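PDB 1T9F: protein 1d10 from Caenorhabditis elegans, which is of unknown function but carries three MIR motifs in a beta-trefoil, like the SDF2 family of secretory-pathway proteins it resembles. Local coordinates for residues K74-S88 with S103-W117. Residues are numbered along the deposited sequence; the frame is centred on the assembly and turned at random.
Sequences KIRLKHLTTGTFLHS and SAFGSEAESDTGDDW
H87 and D115 meet within one MIR unit of a beta-trefoil, and the unit illustrates how a single buried carboxylate can tie a long loop to strands the loop does not itself join, 85-89 directly and 74-79 through S111. With CG anti to the backbone N (chi1 -168°), the imidazole of H87 turns its ND1 to D115 OD1 at 2.6 Å; the oxygen lies in the ring plane, although the nitrogen approaches from above the plane of the carboxylate. F105 CB sits over one face of this imidazole in a CH-pi contact, while G114 O lies over the opposite face. The second carboxylate oxygen, D115 OD2, accepts from S111 OG through its anti lone pair at 2.6 Å and from D112 N above the carboxylate plane. S111 OG in turn receives R76 NH1 at 2.9 Å, within the guanidinium plane, and R76 NE is held by P57 O. Were D115 replaced by an alanine, H87 ND1, the S111 hydroxyl and D112 N would be likely to lose this acceptor, leaving the imidazole and the hydroxyl freer to turn.

Around this core, strands 85-89 and 100-105 form an antiparallel hairpin, with F85 and F105 as a hydrogen-bonded pair. Strand 74-79 joins 117-120 in the six-stranded barrel through reciprocal backbone bonds between I75 and W117. Farther out, K78 stretches fully to a salt bridge, NZ to E108 OE2 at 2.6 Å, and E108 CG rests against F85 CE1. L86, whose side chain leaves strand 85-89 on the face opposite F85, lays CD2 over the five-membered ring of W117, 3.9 Å from its centroid. The same indole reaches L86 O with NE1 at 3.0 Å, a nearly straight bond (173°) that meets the oxygen from above the carbonyl plane.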
loop_
_atom_site.group_PDB
_atom_site.type_symbol
_atom_site.label_atom_id
_atom_site.label_comp_id
_atom_site.label_asym_id
_atom_site.label_seq_id
_atom_site.Cartn_x
_atom_site.Cartn_y
_atom_site.Cartn_z
ATOM N N LYS A 74 -5.618 11.454 -3.964
ATOM C CA LYS A 74 -4.346 10.782 -3.755
ATOM C C LYS A 74 -4.019 10.787 -2.267
ATOM O O LYS A 74 -4.450 11.677 -1.530
ATOM C CB LYS A 74 -3.225 11.485 -4.532
ATOM C CG LYS A 74 -3.302 11.256 -6.035
ATOM C CD LYS A 74 -2.123 11.846 -6.777
ATOM C CE LYS A 74 -2.184 13.360 -6.815
ATOM N NZ LYS A 74 -1.124 13.904 -7.707
ATOM N N ILE A 75 -3.295 9.765 -1.826
ATOM C CA ILE A 75 -2.871 9.665 -0.437
ATOM C C ILE A 75 -1.461 9.116 -0.432
ATOM O O ILE A 75 -0.913 8.776 -1.475
ATOM C CB ILE A 75 -3.731 8.686 0.392
ATOM C CG1 ILE A 75 -3.637 7.268 -0.194
ATOM C CG2 ILE A 75 -5.159 9.172 0.448
ATOM C CD1 ILE A 75 -4.322 6.191 0.655
ATOM N N ARG A 76 -0.880 9.063 0.757
ATOM C CA ARG A 76 0.432 8.492 0.967
ATOM C C ARG A 76 0.206 7.516 2.117
ATOM O O ARG A 76 -0.664 7.739 2.960
ATOM C CB ARG A 76 1.447 9.570 1.359
ATOM C CG ARG A 76 2.052 10.321 0.167
ATOM C CD ARG A 76 3.087 11.338 0.631
ATOM N NE ARG A 76 2.458 12.362 1.454
ATOM C CZ ARG A 76 3.103 13.167 2.292
ATOM N NH1 ARG A 76 4.418 13.075 2.427
ATOM N NH2 ARG A 76 2.423 14.055 3.010
ATOM N N LEU A 77 0.962 6.424 2.143
ATOM C CA LEU A 77 0.806 5.440 3.200
ATOM C C LEU A 77 2.124 5.268 3.941
ATOM O O LEU A 77 3.118 4.815 3.372
ATOM C CB LEU A 77 0.349 4.094 2.619
ATOM C CG LEU A 77 -1.110 4.011 2.153
ATOM C CD1 LEU A 77 -1.375 2.659 1.489
ATOM C CD2 LEU A 77 -2.040 4.200 3.357
ATOM N N LYS A 78 2.116 5.639 5.215
ATOM C CA LYS A 78 3.303 5.545 6.054
ATOM C C LYS A 78 3.380 4.229 6.831
ATOM O O LYS A 78 2.429 3.849 7.516
ATOM C CB LYS A 78 3.312 6.714 7.038
ATOM C CG LYS A 78 4.604 6.838 7.838
ATOM C CD LYS A 78 4.517 8.001 8.801
ATOM C CE LYS A 78 5.831 8.232 9.518
ATOM N NZ LYS A 78 5.696 9.358 10.468
ATOM N N HIS A 79 4.498 3.525 6.704
ATOM C CA HIS A 79 4.684 2.283 7.439
ATOM C C HIS A 79 5.101 2.729 8.840
ATOM O O HIS A 79 6.185 3.291 9.026
ATOM C CB HIS A 79 5.769 1.433 6.786
ATOM C CG HIS A 79 5.977 0.116 7.458
ATOM N ND1 HIS A 79 7.176 -0.241 8.037
ATOM C CD2 HIS A 79 5.139 -0.935 7.640
ATOM C CE1 HIS A 79 7.069 -1.459 8.544
ATOM N NE2 HIS A 79 5.843 -1.901 8.317
ATOM N N LEU A 80 4.231 2.488 9.815
ATOM C CA LEU A 80 4.463 2.933 11.184
ATOM C C LEU A 80 5.767 2.567 11.864
ATOM O O LEU A 80 6.428 3.437 12.424
ATOM C CB LEU A 80 3.303 2.505 12.087
ATOM C CG LEU A 80 2.035 3.360 12.052
ATOM C CD1 LEU A 80 1.130 2.946 13.202
ATOM C CD2 LEU A 80 2.392 4.838 12.176
ATOM N N THR A 81 6.151 1.299 11.813
ATOM C CA THR A 81 7.369 0.880 12.492
ATOM C C THR A 81 8.692 1.334 11.884
ATOM O O THR A 81 9.704 1.350 12.583
ATOM C CB THR A 81 7.406 -0.649 12.664
ATOM O OG1 THR A 81 7.423 -1.276 11.380
ATOM C CG2 THR A 81 6.175 -1.121 13.434
ATOM N N THR A 82 8.708 1.701 10.603
ATOM C CA THR A 82 9.964 2.146 9.998
ATOM C C THR A 82 9.927 3.592 9.520
ATOM O O THR A 82 10.943 4.131 9.088
ATOM C CB THR A 82 10.381 1.250 8.822
ATOM O OG1 THR A 82 9.420 1.360 7.762
ATOM C CG2 THR A 82 10.484 -0.200 9.280
ATOM N N GLY A 83 8.755 4.211 9.596
ATOM C CA GLY A 83 8.616 5.598 9.190
ATOM C C GLY A 83 8.721 5.884 7.702
ATOM O O GLY A 83 8.742 7.047 7.294
ATOM N N THR A 84 8.787 4.827 6.899
ATOM C CA THR A 84 8.884 4.937 5.450
ATOM C C THR A 84 7.495 5.104 4.808
ATOM O O THR A 84 6.473 5.048 5.498
ATOM C CB THR A 84 9.526 3.675 4.867
ATOM O OG1 THR A 84 8.846 2.532 5.392
ATOM C CG2 THR A 84 11.008 3.589 5.229
ATOM N N PHE A 85 7.468 5.298 3.489
ATOM C CA PHE A 85 6.211 5.451 2.757
ATOM C C PHE A 85 6.093 4.443 1.614
ATOM O O PHE A 85 7.089 4.089 0.982
ATOM C CB PHE A 85 6.080 6.873 2.179
ATOM C CG PHE A 85 5.628 7.904 3.182
ATOM C CD1 PHE A 85 6.553 8.625 3.929
ATOM C CD2 PHE A 85 4.269 8.140 3.387
ATOM C CE1 PHE A 85 6.136 9.566 4.868
ATOM C CE2 PHE A 85 3.842 9.076 4.321
ATOM C CZ PHE A 85 4.781 9.795 5.066
ATOM N N LEU A 86 4.874 3.973 1.351
ATOM C CA LEU A 86 4.658 3.036 0.258
ATOM C C LEU A 86 5.124 3.803 -0.979
ATOM O O LEU A 86 4.616 4.889 -1.279
ATOM C CB LEU A 86 3.178 2.703 0.137
ATOM C CG LEU A 86 2.855 1.554 -0.806
ATOM C CD1 LEU A 86 3.499 0.261 -0.279
ATOM C CD2 LEU A 86 1.347 1.412 -0.914
ATOM N N HIS A 87 6.062 3.221 -1.710
ATOM C CA HIS A 87 6.665 3.900 -2.849
ATOM C C HIS A 87 6.753 3.057 -4.110
ATOM O O HIS A 87 6.808 1.827 -4.052
ATOM C CB HIS A 87 8.083 4.312 -2.438
ATOM C CG HIS A 87 8.755 5.263 -3.377
ATOM N ND1 HIS A 87 8.663 6.632 -3.238
ATOM C CD2 HIS A 87 9.591 5.045 -4.420
ATOM C CE1 HIS A 87 9.421 7.216 -4.150
ATOM N NE2 HIS A 87 9.995 6.276 -4.879
ATOM N N SER A 88 6.746 3.727 -5.257
ATOM C CA SER A 88 6.913 3.028 -6.517
ATOM C C SER A 88 7.748 3.875 -7.460
ATOM O O SER A 88 7.960 5.069 -7.232
ATOM C CB SER A 88 5.586 2.671 -7.166
ATOM O OG SER A 88 5.788 1.524 -7.983
ATOM N N SER A 103 8.158 -0.403 -3.063
ATOM C CA SER A 103 9.024 -0.384 -1.891
ATOM C C SER A 103 8.508 0.521 -0.792
ATOM O O SER A 103 7.477 1.177 -0.944
ATOM C CB SER A 103 10.419 0.082 -2.317
ATOM O OG SER A 103 10.347 1.385 -2.890
ATOM N N ALA A 104 9.225 0.531 0.329
ATOM C CA ALA A 104 8.908 1.386 1.467
ATOM C C ALA A 104 10.090 2.355 1.440
ATOM O O ALA A 104 11.232 1.961 1.693
ATOM C CB ALA A 104 8.900 0.586 2.751
ATOM N N PHE A 105 9.817 3.613 1.115
ATOM C CA PHE A 105 10.878 4.596 0.975
ATOM C C PHE A 105 10.873 5.826 1.874
ATOM O O PHE A 105 9.851 6.217 2.441
ATOM C CB PHE A 105 10.937 5.030 -0.505
ATOM C CG PHE A 105 11.693 6.315 -0.743
ATOM C CD1 PHE A 105 11.030 7.543 -0.738
ATOM C CD2 PHE A 105 13.070 6.299 -0.942
ATOM C CE1 PHE A 105 11.730 8.738 -0.929
ATOM C CE2 PHE A 105 13.779 7.484 -1.133
ATOM C CZ PHE A 105 13.107 8.708 -1.126
ATOM N N GLY A 106 12.063 6.411 2.009
ATOM C CA GLY A 106 12.254 7.630 2.772
ATOM C C GLY A 106 11.647 7.838 4.141
ATOM O O GLY A 106 11.816 7.019 5.044
ATOM N N SER A 107 10.957 8.968 4.282
ATOM C CA SER A 107 10.329 9.394 5.531
ATOM C C SER A 107 9.523 10.645 5.206
ATOM O O SER A 107 9.436 11.033 4.052
ATOM C CB SER A 107 11.405 9.765 6.551
ATOM O OG SER A 107 12.136 10.897 6.087
ATOM N N GLU A 108 8.955 11.291 6.217
ATOM C CA GLU A 108 8.182 12.502 5.969
ATOM C C GLU A 108 9.058 13.582 5.338
ATOM O O GLU A 108 8.598 14.369 4.505
ATOM C CB GLU A 108 7.569 13.023 7.271
ATOM C CG GLU A 108 6.402 12.187 7.757
ATOM C CD GLU A 108 5.787 12.710 9.032
ATOM O OE1 GLU A 108 5.442 13.911 9.094
ATOM O OE2 GLU A 108 5.637 11.910 9.973
ATOM N N ALA A 109 10.325 13.607 5.738
ATOM C CA ALA A 109 11.272 14.588 5.226
ATOM C C ALA A 109 11.699 14.301 3.791
ATOM O O ALA A 109 11.854 15.225 3.002
ATOM C CB ALA A 109 12.506 14.646 6.130
ATOM N N GLU A 110 11.887 13.030 3.452
ATOM C CA GLU A 110 12.329 12.662 2.104
ATOM C C GLU A 110 11.203 12.365 1.113
ATOM O O GLU A 110 11.457 12.159 -0.071
ATOM C CB GLU A 110 13.221 11.423 2.156
ATOM C CG GLU A 110 14.432 11.522 3.062
ATOM C CD GLU A 110 15.009 10.157 3.359
ATOM O OE1 GLU A 110 15.852 9.669 2.580
ATOM O OE2 GLU A 110 14.593 9.554 4.369
ATOM N N SER A 111 9.973 12.309 1.601
ATOM C CA SER A 111 8.828 11.987 0.752
ATOM C C SER A 111 8.708 12.862 -0.497
ATOM O O SER A 111 8.877 14.081 -0.428
ATOM C CB SER A 111 7.541 12.088 1.572
ATOM O OG SER A 111 6.408 11.714 0.802
ATOM N N ASP A 112 8.422 12.226 -1.632
ATOM C CA ASP A 112 8.242 12.927 -2.907
ATOM C C ASP A 112 7.001 12.408 -3.640
ATOM O O ASP A 112 6.263 11.582 -3.100
ATOM C CB ASP A 112 9.483 12.782 -3.803
ATOM C CG ASP A 112 9.793 11.338 -4.167
ATOM O OD1 ASP A 112 8.854 10.530 -4.328
ATOM O OD2 ASP A 112 10.990 11.012 -4.321
ATOM N N THR A 113 6.778 12.882 -4.865
ATOM C CA THR A 113 5.607 12.470 -5.653
ATOM C C THR A 113 5.508 10.955 -5.863
ATOM O O THR A 113 4.428 10.425 -6.148
ATOM C CB THR A 113 5.586 13.160 -7.047
ATOM O OG1 THR A 113 6.750 12.783 -7.796
ATOM C CG2 THR A 113 5.555 14.666 -6.895
ATOM N N GLY A 114 6.633 10.262 -5.732
ATOM C CA GLY A 114 6.629 8.818 -5.900
ATOM C C GLY A 114 5.856 8.090 -4.806
ATOM O O GLY A 114 5.591 6.893 -4.930
ATOM N N ASP A 115 5.498 8.803 -3.740
ATOM C CA ASP A 115 4.759 8.213 -2.627
ATOM C C ASP A 115 3.240 8.353 -2.777
ATOM O O ASP A 115 2.492 7.790 -1.973
ATOM C CB ASP A 115 5.162 8.861 -1.289
ATOM C CG ASP A 115 6.629 8.628 -0.928
ATOM O OD1 ASP A 115 7.176 7.567 -1.287
ATOM O OD2 ASP A 115 7.222 9.507 -0.261
ATOM N N ASP A 116 2.797 9.098 -3.797
ATOM C CA ASP A 116 1.368 9.328 -4.023
ATOM C C ASP A 116 0.615 8.180 -4.700
ATOM O O ASP A 116 1.033 7.671 -5.738
ATOM C CB ASP A 116 1.143 10.600 -4.860
ATOM C CG ASP A 116 1.474 11.883 -4.104
ATOM O OD1 ASP A 116 1.426 11.894 -2.852
ATOM O OD2 ASP A 116 1.765 12.898 -4.780
ATOM N N TRP A 117 -0.515 7.802 -4.109
ATOM C CA TRP A 117 -1.363 6.741 -4.644
ATOM C C TRP A 117 -2.807 7.238 -4.736
ATOM O O TRP A 117 -3.327 7.825 -3.785
ATOM C CB TRP A 117 -1.335 5.503 -3.744
ATOM C CG TRP A 117 0.019 4.879 -3.608
ATOM C CD1 TRP A 117 1.023 5.280 -2.778
ATOM C CD2 TRP A 117 0.521 3.746 -4.327
ATOM N NE1 TRP A 117 2.119 4.468 -2.930
ATOM C CE2 TRP A 117 1.843 3.519 -3.875
ATOM C CE3 TRP A 117 -0.013 2.902 -5.306
ATOM C CZ2 TRP A 117 2.637 2.483 -4.370
ATOM C CZ3 TRP A 117 0.780 1.865 -5.800
ATOM C CH2 TRP A 117 2.092 1.667 -5.330
HETATM O O HOH W 1 1.272 13.318 -7.440
HETATM O O HOH W 2 6.063 14.606 4.248
HETATM O O HOH W 3 2.944 6.579 0.335
HETATM O O HOH W 4 9.036 9.454 8.764
#